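Side-chain contact in putative uncharacterized protein (Bacillus anthracis, PDB 3LNO), which is of unknown function but belongs to the DUF59 family and is probably involved in assembling iron-sulfur clusters: residues A[10-13]-A[14-18]. Sequence-based numbering, arbitrary orientation.
Sequences ENKL and YANLE
The torsions of Asn16, with chi1 at -84° and the amide turned roughly at right angles about the next bond, fold its short side chain back along the helix until ND2 lies 2.9 Å from O of Lys12. Lys12 itself has CG anti to its backbone N, which sends its extended chain off in the same direction, so that the two side chains run side by side with CG of Lys12 3.9 Å from ND2 of Asn16. The hydrogen bond from ND2 of Asn16 is nearly straight, with 171° at the hydrogen, and the carbonyl oxygen lies almost in the plane of the amide. Seen from the acceptor, however, ND2 approaches from above the carbonyl plane, 42° out of it, rather than along a lone-pair direction. The backbone N of Asn16 reaches the same oxygen of Lys12 at 3.2 Å from the opposite face, so one residue grips one carbonyl twice.

A side chain thus returns to the carbonyl four residues back, alongside the regular backbone bond, where the first helix gives way to a 3-10 segment at 17-18. Tyr14 N to Glu10 O (2.9 Å) and Ala15 N to Asn11 O (3.0 Å) are ordinary helical bonds; at Leu13 O the pattern frays, with Asn16 N and Leu17 N both bonded weakly. Leu17 rests CG against that oxygen of Leu13 at 3.4 Å, and its side chain packs on Val67 and Leu71 of helix 60-74. The lysine ammonium goes elsewhere, to a salt bridge with Glu77. Chemically, Lys12 O keeps its regular helical bond and gains a second donor from the Asn16 amide, one residue before the carbonyl where the bonds become weak.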
loop_
_atom_site.group_PDB
_atom_site.type_symbol
_atom_site.label_atom_id
_atom_site.label_comp_id
_atom_site.label_asym_id
_atom_site.label_seq_id
_atom_site.Cartn_x
_atom_site.Cartn_y
_atom_site.Cartn_z
ATOM N N GLU A 10 2.243 9.044 8.581
ATOM C CA GLU A 10 2.244 7.666 8.123
ATOM C C GLU A 10 0.835 7.140 8.023
ATOM O O GLU A 10 0.492 6.410 7.094
ATOM C CB GLU A 10 3.073 6.795 9.082
ATOM C CG GLU A 10 4.527 7.213 9.039
ATOM C CD GLU A 10 5.334 6.673 10.202
ATOM O OE1 GLU A 10 4.744 6.191 11.202
ATOM O OE2 GLU A 10 6.570 6.784 10.118
ATOM N N ASN A 11 0.017 7.515 8.993
ATOM C CA ASN A 11 -1.342 7.033 8.998
ATOM C C ASN A 11 -2.091 7.654 7.804
ATOM O O ASN A 11 -2.847 6.985 7.096
ATOM C CB ASN A 11 -2.001 7.399 10.328
ATOM C CG ASN A 11 -3.396 6.865 10.433
ATOM O OD1 ASN A 11 -3.612 5.664 10.342
ATOM N ND2 ASN A 11 -4.363 7.762 10.593
ATOM N N LYS A 12 -1.876 8.943 7.581
ATOM C CA LYS A 12 -2.509 9.617 6.449
ATOM C C LYS A 12 -2.070 8.989 5.124
ATOM O O LYS A 12 -2.887 8.718 4.243
ATOM C CB LYS A 12 -2.149 11.104 6.467
ATOM C CG LYS A 12 -2.725 11.873 5.281
ATOM C CD LYS A 12 -2.263 13.319 5.324
ATOM C CE LYS A 12 -3.216 14.229 4.545
ATOM N NZ LYS A 12 -2.724 15.652 4.492
ATOM N N LEU A 13 -0.780 8.715 4.985
ATOM C CA LEU A 13 -0.303 8.072 3.768
ATOM C C LEU A 13 -0.965 6.719 3.580
ATOM O O LEU A 13 -1.343 6.354 2.464
ATOM C CB LEU A 13 1.218 7.908 3.776
ATOM C CG LEU A 13 2.096 9.162 3.700
ATOM C CD1 LEU A 13 3.562 8.760 3.866
ATOM C CD2 LEU A 13 1.919 9.853 2.380
ATOM N N TYR A 14 -1.084 5.952 4.658
ATOM C CA TYR A 14 -1.614 4.587 4.534
ATOM C C TYR A 14 -3.081 4.615 4.096
ATOM O O TYR A 14 -3.498 3.831 3.247
ATOM C CB TYR A 14 -1.450 3.842 5.871
ATOM C CG TYR A 14 -1.918 2.408 5.914
ATOM C CD1 TYR A 14 -1.053 1.364 5.604
ATOM C CD2 TYR A 14 -3.232 2.090 6.292
ATOM C CE1 TYR A 14 -1.463 0.054 5.655
ATOM C CE2 TYR A 14 -3.665 0.770 6.322
ATOM C CZ TYR A 14 -2.773 -0.237 6.029
ATOM O OH TYR A 14 -3.192 -1.540 6.084
ATOM N N ALA A 15 -3.850 5.536 4.662
ATOM C CA ALA A 15 -5.272 5.665 4.318
ATOM C C ALA A 15 -5.429 6.018 2.841
ATOM O O ALA A 15 -6.349 5.560 2.168
ATOM C CB ALA A 15 -5.988 6.769 5.223
ATOM N N ASN A 16 -4.522 6.825 2.318
ATOM C CA ASN A 16 -4.651 7.205 0.912
ATOM C C ASN A 16 -4.331 6.057 -0.055
ATOM O O ASN A 16 -4.723 6.088 -1.220
ATOM C CB ASN A 16 -3.814 8.447 0.614
ATOM C CG ASN A 16 -4.558 9.711 0.957
ATOM O OD1 ASN A 16 -5.284 10.257 0.122
ATOM N ND2 ASN A 16 -4.408 10.174 2.204
ATOM N N LEU A 17 -3.625 5.037 0.436
ATOM C CA LEU A 17 -3.304 3.864 -0.378
ATOM C C LEU A 17 -4.561 3.025 -0.669
ATOM O O LEU A 17 -4.538 2.107 -1.495
ATOM C CB LEU A 17 -2.226 3.030 0.313
ATOM C CG LEU A 17 -0.828 3.674 0.355
ATOM C CD1 LEU A 17 0.136 2.748 1.097
ATOM C CD2 LEU A 17 -0.315 3.923 -1.095
ATOM N N GLU A 18 -5.675 3.357 -0.029
ATOM C CA GLU A 18 -6.940 2.702 -0.397
ATOM C C GLU A 18 -7.402 3.066 -1.788
ATOM O O GLU A 18 -8.323 2.439 -2.311
ATOM C CB GLU A 18 -8.068 3.043 0.567
ATOM C CG GLU A 18 -7.867 2.426 1.915
ATOM C CD GLU A 18 -8.969 2.778 2.869
ATOM O OE1 GLU A 18 -9.270 3.985 3.036
ATOM O OE2 GLU A 18 -9.532 1.832 3.452
#